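Rubber oxygenase (Streptomyces sp., PDB 5O1L) cleaves the double bonds of poly(cis-1,4-isoprene) in rubber oxidatively with dioxygen, using a non-covalently bound b-type heme. Local coordinates at residues 143-154 with 293-304; 131-142 with 167-175. All blocks are in the same frame, centred on the assembly; numbering follows the deposited sequence. Where two conformers were deposited one is given.

In the fold
Both interactions lie in the catalytic domain of an all-helical fold, and both reach the heme. Interaction 2 is the deeper: its centre is about 6 Å from the centre of the chain, against about 15 Å for interaction 1, which is partly buried. Helices 127-142, 146-154 and 161-169 follow one another in the chain, so the two contacts share one helical run. They touch where Ser149 and Glu148 of 143-154 meet Ser142 of 131-142. The chemistry differs with depth. Interaction 1 uses a salt bridge, capping and waters; interaction 2 relies on glycines, a tyrosine face and backbone carbonyls.

Interaction 1: 143-154 with 293-304; sequences TAIPRESRAVYY and ILAHTPEGEALT. With HEM (protoporphyrin IX containing Fe), chain C; IMD (imidazole), chain D; IMD (imidazole), chain E.
A capped helix start meets the heme-side helix here, within the helical catalytic domain. Thr297 is the N-cap of helix 298-304. Its OG1 accepts from Gly300 N at 2.8 Å, while its CG2 lies over one face of the Arg150 guanidinium. Arg150 belongs to helix 146-154, which packs on 298-304 with the axes approaching to 8.4 Å and crossing at 70°. Helix 146-154 also carries Glu148, whose OE2 accepts hydrogen bonds from two imidazoles, probably from the crystallisation liquor, one of them bound to the heme iron.

The loops ahead of the two helices are joined by Ala295 N, which donates to Ala144 O at 2.8 Å, in the carbonyl plane. Beside this bond, two waters bridge the loops. One sits among Thr143 O, Ala295 O and Thr297 OG1; the other lies near Thr143 O and accepts from Thr297 N. Gly300 CA comes within 3.3 Å of Thr143 O; a CB here would run into that oxygen, consistent with a glycine at this position. Leu303 CD1 meets Ser149 O and CB. Pro146 rests on Ala295 CB and Thr297 CG2.

Glu299 is a knob in a hole formed by Ser149, Arg150, Tyr153 and Tyr154. Its CG stands beside the backbone N (chi1 -62°) and lies over the Tyr153 face as a CH-pi contact. A bend at chi2 (88°) then carries the carboxylate to its polar partners. In the salt bridge, Arg150 NE reaches both oxygens weakly, OE1 at 3.2 Å and, more nearly straight, OE2 at 3.4 Å; NH2 reaches OE1, also weakly. Glu299 OE2 takes the Tyr154 hydroxyl as well: OH donates to it at 2.6 Å, on the anti lone pair, away from OE1.

Interaction 2: 131-142 with 167-175; sequences GALYGLGSGLMS and KTARLGYDI. With HEM (protoporphyrin IX containing Fe), chain C.
Tyr134 leans from helix 127-142 onto the turn at 171-173, which follows helix 161-169 beside the heme. Its CB lies 3.5 Å from Leu171 O and also meets Tyr173 CE1. CG is turned opposite the carbonyl carbon (chi1 -66°), which lays the ring against the turn. Gly172 CA sits over the centre of one ring face, a CH-pi contact 3.7 Å from the centroid. CD2 touches the carbonyl carbon of Gly172, and CE2 comes within 3.3 Å of Gly172 O. At the tip, Tyr134 OH is hydrogen-bonded to Tyr257 and Trp261. A phenylalanine here would probably keep the ring on Gly172 but leave those two polar groups without their mate.

Gly172 has a positive phi of 107°, and a CB there would run into Tyr134 CG. Further along, Gly139 CA approaches Ala169 CA to 4.0 Å, and Gly135 CA makes a CA-H...O contact with Ala169 O. Ser142 OG meets Thr168 CG2. At the other end, Tyr173 OH donates a weak hydrogen bond to Gly131 O at 2.8 Å. A water lies between Tyr134 O and Leu171 O, within hydrogen-bonding distance of both.

From the same turn Leu171 reaches the porphyrin, its CD2 3.5 Å from heme CHB. The contact is mostly backbone and ring surface. Glycines let the chains approach closely, and carbonyl oxygens are met by C-H groups, a hydroxyl and a water; Gly135 O is buried with no polar partner. The heme-lining turn is thus seated on helix 127-142 without any salt bridge between the two segments.

Interaction 1: 143-154 with 293-304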
loop_
_atom_site.group_PDB
_atom_site.type_symbol
_atom_site.label_atom_id
_atom_site.label_comp_id
_atom_site.label_asym_id
_atom_site.label_seq_id
_atom_site.Cartn_x
_atom_site.Cartn_y
_atom_site.Cartn_z
ATOM N N THR A 143 4.062 1.579 10.291
ATOM C CA THR A 143 4.180 2.259 11.622
ATOM C C THR A 143 5.593 2.659 11.934
ATOM O O THR A 143 5.826 3.451 12.885
ATOM C CB THR A 143 3.559 1.403 12.759
ATOM O OG1 THR A 143 4.388 0.248 13.041
ATOM C CG2 THR A 143 2.175 0.971 12.427
ATOM N N ALA A 144 6.555 2.228 11.115
ATOM C CA ALA A 144 7.926 2.706 11.146
ATOM C C ALA A 144 8.274 3.716 10.041
ATOM O O ALA A 144 9.421 4.087 9.910
ATOM C CB ALA A 144 8.904 1.549 11.120
ATOM N N ILE A 145 7.300 4.110 9.234
ATOM C CA ILE A 145 7.486 5.173 8.213
ATOM C C ILE A 145 6.957 6.478 8.783
ATOM O O ILE A 145 5.754 6.652 8.917
ATOM C CB ILE A 145 6.753 4.821 6.899
ATOM C CG1 ILE A 145 7.303 3.518 6.321
ATOM C CG2 ILE A 145 6.986 5.970 5.911
ATOM C CD1 ILE A 145 6.505 3.016 5.115
ATOM N N PRO A 146 7.857 7.394 9.202
ATOM C CA PRO A 146 7.371 8.494 10.054
ATOM C C PRO A 146 6.336 9.367 9.393
ATOM O O PRO A 146 5.301 9.694 10.011
ATOM C CB PRO A 146 8.654 9.245 10.353
ATOM C CG PRO A 146 9.708 8.243 10.381
ATOM C CD PRO A 146 9.324 7.320 9.208
ATOM N N ARG A 147 6.509 9.700 8.105
ATOM C CA ARG A 147 5.553 10.573 7.467
ATOM C C ARG A 147 4.191 9.968 7.248
ATOM O O ARG A 147 3.193 10.661 7.367
ATOM C CB ARG A 147 6.093 11.067 6.146
ATOM C CG ARG A 147 7.165 12.095 6.341
ATOM C CD ARG A 147 7.704 12.552 5.037
ATOM N NE ARG A 147 8.612 13.710 5.239
ATOM C CZ ARG A 147 9.347 14.232 4.273
ATOM N NH1 ARG A 147 9.317 13.751 3.053
ATOM N NH2 ARG A 147 10.112 15.276 4.527
ATOM N N GLU A 148 4.155 8.665 6.923
ATOM C CA GLU A 148 2.893 8.023 6.739
ATOM C C GLU A 148 2.227 7.921 8.116
ATOM O O GLU A 148 1.024 8.191 8.219
ATOM C CB GLU A 148 3.129 6.653 6.076
ATOM C CG GLU A 148 1.830 5.941 5.691
ATOM C CD GLU A 148 2.021 4.574 5.098
ATOM O OE1 GLU A 148 3.100 4.274 4.624
ATOM O OE2 GLU A 148 1.027 3.813 5.221
ATOM N N SER A 149 2.983 7.482 9.142
ATOM C CA SER A 149 2.397 7.345 10.488
ATOM C C SER A 149 1.858 8.681 10.987
ATOM O O SER A 149 0.728 8.712 11.505
ATOM C CB SER A 149 3.400 6.841 11.484
ATOM O OG SER A 149 3.775 5.487 11.172
ATOM N N ARG A 150 2.615 9.766 10.817
ATOM C CA ARG A 150 2.143 11.072 11.290
ATOM C C ARG A 150 0.949 11.564 10.544
ATOM O O ARG A 150 0.006 12.055 11.146
ATOM C CB ARG A 150 3.245 12.133 11.297
ATOM C CG ARG A 150 4.280 11.867 12.356
ATOM C CD ARG A 150 5.273 12.996 12.507
ATOM N NE ARG A 150 6.027 12.698 13.707
ATOM C CZ ARG A 150 7.290 12.333 13.767
ATOM N NH1 ARG A 150 8.041 12.257 12.645
ATOM N NH2 ARG A 150 7.799 12.080 14.996
ATOM N N ALA A 151 0.925 11.394 9.225
ATOM C CA ALA A 151 -0.237 11.817 8.473
ATOM C C ALA A 151 -1.492 11.072 8.900
ATOM O O ALA A 151 -2.553 11.671 9.026
ATOM C CB ALA A 151 0.010 11.678 6.944
ATOM N N VAL A 152 -1.407 9.752 9.049
ATOM C CA VAL A 152 -2.562 8.989 9.381
ATOM C C VAL A 152 -3.000 9.341 10.812
ATOM O O VAL A 152 -4.192 9.495 11.078
ATOM C CB VAL A 152 -2.270 7.489 9.217
ATOM C CG1 VAL A 152 -3.398 6.643 9.764
ATOM C CG2 VAL A 152 -2.080 7.170 7.717
ATOM N N TYR A 153 -2.028 9.468 11.698
ATOM C CA TYR A 153 -2.325 9.728 13.117
ATOM C C TYR A 153 -3.032 11.052 13.270
ATOM O O TYR A 153 -3.969 11.158 14.057
ATOM C CB TYR A 153 -1.055 9.734 13.932
ATOM C CG TYR A 153 -1.255 9.877 15.446
ATOM C CD1 TYR A 153 -1.352 8.785 16.266
ATOM C CD2 TYR A 153 -1.270 11.131 16.004
ATOM C CE1 TYR A 153 -1.539 8.936 17.634
ATOM C CE2 TYR A 153 -1.465 11.308 17.372
ATOM C CZ TYR A 153 -1.598 10.224 18.141
ATOM O OH TYR A 153 -1.788 10.465 19.492
ATOM N N TYR A 154 -2.557 12.091 12.606
ATOM C CA TYR A 154 -3.120 13.456 12.756
ATOM C C TYR A 154 -4.262 13.796 11.842
ATOM O O TYR A 154 -4.860 14.855 12.004
ATOM C CB TYR A 154 -2.019 14.526 12.636
ATOM C CG TYR A 154 -0.996 14.434 13.733
ATOM C CD1 TYR A 154 -1.389 14.662 15.081
ATOM C CD2 TYR A 154 0.320 14.232 13.464
ATOM C CE1 TYR A 154 -0.465 14.575 16.090
ATOM C CE2 TYR A 154 1.252 14.144 14.458
ATOM C CZ TYR A 154 0.846 14.383 15.789
ATOM O OH TYR A 154 1.770 14.262 16.774
ATOM N N ILE A 293 14.881 5.546 6.176
ATOM C CA ILE A 293 13.931 6.405 6.834
ATOM C C ILE A 293 13.117 5.716 7.884
ATOM O O ILE A 293 12.384 6.418 8.617
ATOM C CB ILE A 293 13.056 7.261 5.886
ATOM C CG1 ILE A 293 12.126 6.447 4.963
ATOM C CG2 ILE A 293 13.969 8.144 5.032
ATOM C CD1 ILE A 293 10.991 5.774 5.630
ATOM N N LEU A 294 13.223 4.380 7.985
ATOM C CA LEU A 294 12.425 3.637 8.952
ATOM C C LEU A 294 12.898 4.046 10.356
ATOM O O LEU A 294 14.083 4.097 10.628
ATOM C CB LEU A 294 12.535 2.124 8.803
ATOM C CG LEU A 294 11.953 1.611 7.468
ATOM C CD1 LEU A 294 12.271 0.119 7.367
ATOM C CD2 LEU A 294 10.487 1.837 7.289
ATOM N N ALA A 295 11.937 4.410 11.165
ATOM C CA ALA A 295 12.215 4.949 12.499
ATOM C C ALA A 295 11.017 4.791 13.372
ATOM O O ALA A 295 9.903 4.997 12.961
ATOM C CB ALA A 295 12.622 6.391 12.431
ATOM N N HIS A 296 11.261 4.538 14.677
ATOM C CA HIS A 296 10.221 4.614 15.625
ATOM C C HIS A 296 9.782 6.055 15.826
ATOM O O HIS A 296 10.628 6.955 15.870
ATOM C CB HIS A 296 10.748 4.057 16.955
ATOM C CG HIS A 296 9.746 4.073 18.046
ATOM N ND1 HIS A 296 9.554 5.188 18.846
ATOM C CD2 HIS A 296 8.824 3.158 18.434
ATOM C CE1 HIS A 296 8.601 4.931 19.720
ATOM N NE2 HIS A 296 8.159 3.702 19.510
ATOM N N THR A 297 8.486 6.278 15.986
ATOM C CA THR A 297 7.960 7.562 16.337
ATOM C C THR A 297 6.896 7.339 17.409
ATOM O O THR A 297 6.304 6.271 17.464
ATOM C CB THR A 297 7.289 8.302 15.144
ATOM O OG1 THR A 297 6.240 7.476 14.590
ATOM C CG2 THR A 297 8.300 8.675 14.119
ATOM N N PRO A 298 6.572 8.391 18.197
ATOM C CA PRO A 298 5.434 8.273 19.120
ATOM C C PRO A 298 4.113 7.978 18.448
ATOM O O PRO A 298 3.327 7.181 18.940
ATOM C CB PRO A 298 5.386 9.672 19.789
ATOM C CG PRO A 298 6.747 10.249 19.607
ATOM C CD PRO A 298 7.293 9.673 18.338
ATOM N N GLU A 299 3.886 8.583 17.283
ATOM C CA GLU A 299 2.653 8.368 16.533
ATOM C C GLU A 299 2.581 6.948 15.990
ATOM O O GLU A 299 1.551 6.263 16.095
ATOM C CB GLU A 299 2.535 9.379 15.403
ATOM C CG GLU A 299 2.454 10.842 15.894
ATOM C CD GLU A 299 3.807 11.554 16.101
ATOM O OE1 GLU A 299 4.870 10.895 16.091
ATOM O OE2 GLU A 299 3.839 12.794 16.300
ATOM N N GLY A 300 3.689 6.514 15.409
ATOM C CA GLY A 300 3.746 5.143 14.879
ATOM C C GLY A 300 3.545 4.134 15.969
ATOM O O GLY A 300 2.839 3.169 15.765
ATOM N N GLU A 301 4.141 4.374 17.162
ATOM C CA GLU A 301 3.953 3.497 18.318
ATOM C C GLU A 301 2.496 3.310 18.672
ATOM O O GLU A 301 2.057 2.175 18.972
ATOM C CB GLU A 301 4.645 4.098 19.539
ATOM C CG GLU A 301 4.607 3.240 20.792
ATOM C CD GLU A 301 5.277 3.960 21.945
ATOM O OE1 GLU A 301 6.531 3.999 21.916
ATOM O OE2 GLU A 301 4.547 4.507 22.827
ATOM N N ALA A 302 1.750 4.412 18.684
ATOM C CA ALA A 302 0.336 4.362 18.955
ATOM C C ALA A 302 -0.337 3.509 17.942
ATOM O O ALA A 302 -1.137 2.680 18.273
ATOM C CB ALA A 302 -0.268 5.764 18.944
ATOM N N LEU A 303 -0.001 3.700 16.672
ATOM C CA LEU A 303 -0.636 2.924 15.621
ATOM C C LEU A 303 -0.313 1.422 15.652
ATOM O O LEU A 303 -1.182 0.626 15.366
ATOM C CB LEU A 303 -0.250 3.508 14.259
ATOM C CG LEU A 303 -0.702 4.939 13.994
ATOM C CD1 LEU A 303 -0.168 5.540 12.685
ATOM C CD2 LEU A 303 -2.175 5.056 14.018
ATOM N N THR A 304 0.923 1.069 15.963
ATOM C CA THR A 304 1.297 -0.339 16.094
ATOM C C THR A 304 0.373 -1.033 17.114
ATOM O O THR A 304 -0.107 -2.139 16.900
ATOM C CB THR A 304 2.741 -0.471 16.557
ATOM O OG1 THR A 304 3.608 0.296 15.707
ATOM C CG2 THR A 304 3.173 -1.894 16.552
HETATM C CHA HEM C . -6.014 7.814 2.441
HETATM C CHB HEM C . -3.919 4.540 -0.286
HETATM C CHC HEM C . 0.276 6.787 0.240
HETATM C CHD HEM C . -1.661 9.390 3.742
HETATM C C1A HEM C . -5.758 6.783 1.609
HETATM C C2A HEM C . -6.810 5.911 1.140
HETATM C C3A HEM C . -6.212 4.963 0.406
HETATM C C4A HEM C . -4.849 5.238 0.354
HETATM C CMA HEM C . -6.942 3.815 -0.247
HETATM C CAA HEM C . -8.328 5.999 1.430
HETATM C CBA HEM C . -8.639 5.331 2.782
HETATM C CGA HEM C . -10.090 5.021 2.859
HETATM O O1A HEM C . -10.784 6.005 3.139
HETATM O O2A HEM C . -10.507 3.823 2.614
HETATM C C1B HEM C . -2.580 4.894 -0.412
HETATM C C2B HEM C . -1.665 4.148 -1.206
HETATM C C3B HEM C . -0.488 4.746 -1.114
HETATM C C4B HEM C . -0.645 5.878 -0.214
HETATM C CMB HEM C . -1.962 2.913 -2.031
HETATM C CAB HEM C . 0.806 4.560 -1.722
HETATM C CBB HEM C . 1.173 3.556 -2.672
HETATM C C1C HEM C . 0.126 7.719 1.256
HETATM C C2C HEM C . 1.258 8.401 1.857
HETATM C C3C HEM C . 0.671 9.145 2.827
HETATM C C4C HEM C . -0.746 8.823 2.828
HETATM C CMC HEM C . 2.685 8.365 1.392
HETATM C CAC HEM C . 1.333 10.047 3.782
HETATM C CBC HEM C . 2.645 10.510 3.822
HETATM C C1D HEM C . -3.013 9.170 3.690
HETATM C C2D HEM C . -3.991 9.876 4.540
HETATM C C3D HEM C . -5.203 9.452 4.197
HETATM C C4D HEM C . -4.999 8.507 3.097
HETATM C CMD HEM C . -3.581 10.803 5.622
HETATM C CAD HEM C . -6.554 9.866 4.827
HETATM C CBD HEM C . -6.785 8.962 6.032
HETATM C CGD HEM C . -8.080 9.399 6.726
HETATM O O1D HEM C . -9.007 8.559 6.771
HETATM O O2D HEM C . -8.248 10.539 7.237
HETATM N NA HEM C . -4.567 6.380 1.094
HETATM N NB HEM C . -1.897 5.890 0.169
HETATM N NC HEM C . -1.082 7.944 1.857
HETATM N ND HEM C . -3.676 8.415 2.780
HETATM FE FE HEM C . -2.808 7.189 1.466
HETATM N N1 IMD D . -1.503 4.775 4.570
HETATM C C2 IMD D . -1.328 5.419 3.406
HETATM N N3 IMD D . -2.511 5.854 3.046
HETATM C C4 IMD D . -3.437 5.538 3.994
HETATM C C5 IMD D . -2.778 4.837 4.954
HETATM N N1 IMD E . 1.204 1.485 4.285
HETATM C C2 IMD E . 0.370 0.426 4.412
HETATM N N3 IMD E . 1.039 -0.682 4.070
HETATM C C4 IMD E . 2.296 -0.294 3.722
HETATM C C5 IMD E . 2.410 1.078 3.866
HETATM O O HOH W 1 7.120 5.942 12.650
HETATM O O HOH W 2 7.090 3.789 15.272
#

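Interaction 2: 131-142 with 167-175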
loop_
_atom_site.group_PDB
_atom_site.type_symbol
_atom_site.label_atom_id
_atom_site.label_comp_id
_atom_site.label_asym_id
_atom_site.label_seq_id
_atom_site.Cartn_x
_atom_site.Cartn_y
_atom_site.Cartn_z
ATOM N N GLY A 131 -1.272 -11.676 0.796
ATOM C CA GLY A 131 -2.200 -11.057 1.745
ATOM C C GLY A 131 -1.568 -10.950 3.121
ATOM O O GLY A 131 -1.782 -9.960 3.848
ATOM N N ALA A 132 -0.819 -11.955 3.537
ATOM C CA ALA A 132 -0.158 -11.913 4.840
ATOM C C ALA A 132 0.938 -10.851 4.840
ATOM O O ALA A 132 1.133 -10.129 5.803
ATOM C CB ALA A 132 0.427 -13.265 5.192
ATOM N N LEU A 133 1.659 -10.787 3.733
ATOM C CA LEU A 133 2.706 -9.780 3.606
ATOM C C LEU A 133 2.181 -8.370 3.574
ATOM O O LEU A 133 2.770 -7.511 4.237
ATOM C CB LEU A 133 3.560 -10.062 2.365
ATOM C CG LEU A 133 4.473 -11.288 2.526
ATOM C CD1 LEU A 133 4.997 -11.776 1.248
ATOM C CD2 LEU A 133 5.641 -10.973 3.480
ATOM N N TYR A 134 1.107 -8.091 2.843
ATOM C CA TYR A 134 0.503 -6.777 2.906
ATOM C C TYR A 134 -0.007 -6.460 4.279
ATOM O O TYR A 134 0.245 -5.379 4.792
ATOM C CB TYR A 134 -0.634 -6.607 1.916
ATOM C CG TYR A 134 -0.309 -6.634 0.416
ATOM C CD1 TYR A 134 0.804 -6.066 -0.093
ATOM C CD2 TYR A 134 -1.253 -7.133 -0.484
ATOM C CE1 TYR A 134 1.045 -6.098 -1.477
ATOM C CE2 TYR A 134 -1.006 -7.175 -1.848
ATOM C CZ TYR A 134 0.185 -6.653 -2.294
ATOM O OH TYR A 134 0.349 -6.728 -3.683
ATOM N N GLY A 135 -0.732 -7.372 4.870
ATOM C CA GLY A 135 -1.492 -7.080 6.101
ATOM C C GLY A 135 -0.617 -6.976 7.284
ATOM O O GLY A 135 -0.797 -6.037 8.129
ATOM N N LEU A 136 0.271 -7.919 7.499
ATOM C CA LEU A 136 1.149 -7.911 8.635
ATOM C C LEU A 136 2.398 -7.214 8.292
ATOM O O LEU A 136 2.750 -6.308 9.042
ATOM C CB LEU A 136 1.416 -9.311 9.191
ATOM C CG LEU A 136 0.164 -9.982 9.661
ATOM C CD1 LEU A 136 0.489 -11.403 10.071
ATOM C CD2 LEU A 136 -0.496 -9.232 10.807
ATOM N N GLY A 137 3.070 -7.573 7.187
ATOM C CA GLY A 137 4.354 -7.048 6.865
ATOM C C GLY A 137 4.284 -5.579 6.545
ATOM O O GLY A 137 4.765 -4.748 7.328
ATOM N N SER A 138 3.684 -5.221 5.421
ATOM C CA SER A 138 3.621 -3.803 5.017
ATOM C C SER A 138 2.807 -2.987 6.005
ATOM O O SER A 138 3.194 -1.886 6.357
ATOM C CB SER A 138 2.996 -3.645 3.625
ATOM O OG SER A 138 3.623 -4.438 2.667
ATOM N N GLY A 139 1.736 -3.554 6.533
ATOM C CA GLY A 139 0.913 -2.804 7.498
ATOM C C GLY A 139 1.665 -2.436 8.766
ATOM O O GLY A 139 1.646 -1.298 9.193
ATOM N N LEU A 140 2.404 -3.369 9.357
ATOM C CA LEU A 140 3.251 -3.056 10.496
ATOM C C LEU A 140 4.443 -2.200 10.106
ATOM O O LEU A 140 4.808 -1.270 10.836
ATOM C CB LEU A 140 3.725 -4.324 11.220
ATOM C CG LEU A 140 2.647 -4.932 12.103
ATOM C CD1 LEU A 140 2.884 -6.383 12.527
ATOM C CD2 LEU A 140 2.425 -4.054 13.330
ATOM N N MET A 141 5.067 -2.447 8.941
ATOM C CA MET A 141 6.155 -1.605 8.541
ATOM C C MET A 141 5.729 -0.168 8.440
ATOM O O MET A 141 6.574 0.709 8.692
ATOM C CB MET A 141 6.721 -2.057 7.173
ATOM C CG MET A 141 8.086 -1.489 6.940
ATOM S SD MET A 141 8.674 -1.582 5.268
ATOM C CE MET A 141 8.174 -3.204 4.732
ATOM N N SER A 142 4.493 0.102 8.033
ATOM C CA SER A 142 4.003 1.468 7.867
ATOM C C SER A 142 4.101 2.275 9.172
ATOM O O SER A 142 4.350 3.491 9.124
ATOM C CB SER A 142 2.608 1.472 7.363
ATOM O OG SER A 142 1.676 1.272 8.429
ATOM N N LYS A 167 -7.583 0.131 7.667
ATOM C CA LYS A 167 -7.510 0.431 6.205
ATOM C C LYS A 167 -6.087 0.587 5.697
ATOM O O LYS A 167 -5.775 0.165 4.581
ATOM C CB LYS A 167 -8.351 1.615 5.838
ATOM C CG LYS A 167 -9.833 1.338 6.014
ATOM C CD LYS A 167 -10.579 2.639 5.797
ATOM C CE LYS A 167 -12.071 2.365 5.915
ATOM N NZ LYS A 167 -12.753 3.671 5.933
ATOM N N THR A 168 -5.202 1.130 6.518
ATOM C CA THR A 168 -3.781 1.207 6.183
ATOM C C THR A 168 -3.222 -0.213 5.971
ATOM O O THR A 168 -2.492 -0.491 4.983
ATOM C CB THR A 168 -2.967 1.886 7.315
ATOM O OG1 THR A 168 -3.508 3.212 7.520
ATOM C CG2 THR A 168 -1.507 1.972 6.977
ATOM N N ALA A 169 -3.537 -1.111 6.885
ATOM C CA ALA A 169 -3.012 -2.468 6.774
ATOM C C ALA A 169 -3.575 -3.232 5.572
ATOM O O ALA A 169 -2.921 -4.182 5.111
ATOM C CB ALA A 169 -3.186 -3.249 8.086
ATOM N N ARG A 170 -4.676 -2.796 5.005
ATOM C CA ARG A 170 -5.274 -3.426 3.842
ATOM C C ARG A 170 -4.750 -2.860 2.507
ATOM O O ARG A 170 -5.190 -3.302 1.444
ATOM C CB ARG A 170 -6.782 -3.282 3.898
ATOM C CG ARG A 170 -7.413 -4.295 4.846
ATOM C CD ARG A 170 -8.890 -4.452 4.572
ATOM N NE ARG A 170 -9.690 -3.400 5.156
ATOM C CZ ARG A 170 -10.018 -3.322 6.443
ATOM N NH1 ARG A 170 -9.581 -4.205 7.341
ATOM N NH2 ARG A 170 -10.759 -2.332 6.833
ATOM N N LEU A 171 -3.832 -1.909 2.558
ATOM C CA LEU A 171 -3.323 -1.414 1.308
ATOM C C LEU A 171 -2.580 -2.587 0.688
ATOM O O LEU A 171 -1.815 -3.399 1.364
ATOM C CB LEU A 171 -2.422 -0.190 1.406
ATOM C CG LEU A 171 -2.972 1.060 2.031
ATOM C CD1 LEU A 171 -1.878 2.104 2.016
ATOM C CD2 LEU A 171 -4.236 1.496 1.330
ATOM N N GLY A 172 -2.766 -2.661 -0.594
ATOM C CA GLY A 172 -2.300 -3.735 -1.417
ATOM C C GLY A 172 -3.434 -4.608 -1.864
ATOM O O GLY A 172 -3.405 -5.153 -2.935
ATOM N N TYR A 173 -4.448 -4.817 -1.022
ATOM C CA TYR A 173 -5.523 -5.709 -1.418
ATOM C C TYR A 173 -6.339 -5.261 -2.583
ATOM O O TYR A 173 -6.672 -6.063 -3.423
ATOM C CB TYR A 173 -6.448 -5.999 -0.192
ATOM C CG TYR A 173 -5.952 -6.994 0.811
ATOM C CD1 TYR A 173 -4.900 -6.745 1.625
ATOM C CD2 TYR A 173 -6.576 -8.212 0.924
ATOM C CE1 TYR A 173 -4.437 -7.656 2.572
ATOM C CE2 TYR A 173 -6.099 -9.159 1.810
ATOM C CZ TYR A 173 -5.077 -8.868 2.631
ATOM O OH TYR A 173 -4.588 -9.789 3.581
ATOM N N ASP A 174 -6.659 -3.985 -2.654
ATOM C CA ASP A 174 -7.442 -3.495 -3.789
ATOM C C ASP A 174 -6.583 -3.502 -5.076
ATOM O O ASP A 174 -7.082 -3.912 -6.131
ATOM C CB ASP A 174 -8.056 -2.167 -3.532
ATOM C CG ASP A 174 -9.247 -2.268 -2.535
ATOM O OD1 ASP A 174 -9.835 -3.389 -2.346
ATOM O OD2 ASP A 174 -9.494 -1.267 -1.884
ATOM N N ILE A 175 -5.323 -3.078 -4.939
ATOM C CA ILE A 175 -4.472 -3.109 -6.114
ATOM C C ILE A 175 -4.301 -4.509 -6.662
ATOM O O ILE A 175 -4.228 -4.716 -7.860
ATOM C CB ILE A 175 -3.131 -2.414 -5.736
ATOM C CG1 ILE A 175 -3.323 -0.894 -5.645
ATOM C CG2 ILE A 175 -2.015 -2.768 -6.724
ATOM C CD1 ILE A 175 -2.307 -0.145 -4.804
HETATM C CHA HEM C . -6.014 7.814 2.441
HETATM C CHB HEM C . -3.919 4.540 -0.286
HETATM C CHC HEM C . 0.276 6.787 0.240
HETATM C CHD HEM C . -1.661 9.390 3.742
HETATM C C1A HEM C . -5.758 6.783 1.609
HETATM C C2A HEM C . -6.810 5.911 1.140
HETATM C C3A HEM C . -6.212 4.963 0.406
HETATM C C4A HEM C . -4.849 5.238 0.354
HETATM C CMA HEM C . -6.942 3.815 -0.247
HETATM C CAA HEM C . -8.328 5.999 1.430
HETATM C CBA HEM C . -8.639 5.331 2.782
HETATM C CGA HEM C . -10.090 5.021 2.859
HETATM O O1A HEM C . -10.784 6.005 3.139
HETATM O O2A HEM C . -10.507 3.823 2.614
HETATM C C1B HEM C . -2.580 4.894 -0.412
HETATM C C2B HEM C . -1.665 4.148 -1.206
HETATM C C3B HEM C . -0.488 4.746 -1.114
HETATM C C4B HEM C . -0.645 5.878 -0.214
HETATM C CMB HEM C . -1.962 2.913 -2.031
HETATM C CAB HEM C . 0.806 4.560 -1.722
HETATM C CBB HEM C . 1.173 3.556 -2.672
HETATM C C1C HEM C . 0.126 7.719 1.256
HETATM C C2C HEM C . 1.258 8.401 1.857
HETATM C C3C HEM C . 0.671 9.145 2.827
HETATM C C4C HEM C . -0.746 8.823 2.828
HETATM C CMC HEM C . 2.685 8.365 1.392
HETATM C CAC HEM C . 1.333 10.047 3.782
HETATM C CBC HEM C . 2.645 10.510 3.822
HETATM C C1D HEM C . -3.013 9.170 3.690
HETATM C C2D HEM C . -3.991 9.876 4.540
HETATM C C3D HEM C . -5.203 9.452 4.197
HETATM C C4D HEM C . -4.999 8.507 3.097
HETATM C CMD HEM C . -3.581 10.803 5.622
HETATM C CAD HEM C . -6.554 9.866 4.827
HETATM C CBD HEM C . -6.785 8.962 6.032
HETATM C CGD HEM C . -8.080 9.399 6.726
HETATM O O1D HEM C . -9.007 8.559 6.771
HETATM O O2D HEM C . -8.248 10.539 7.237
HETATM N NA HEM C . -4.567 6.380 1.094
HETATM N NB HEM C . -1.897 5.890 0.169
HETATM N NC HEM C . -1.082 7.944 1.857
HETATM N ND HEM C . -3.676 8.415 2.780
HETATM FE FE HEM C . -2.808 7.189 1.466
HETATM O O HOH W 3 -0.440 -2.962 3.632
#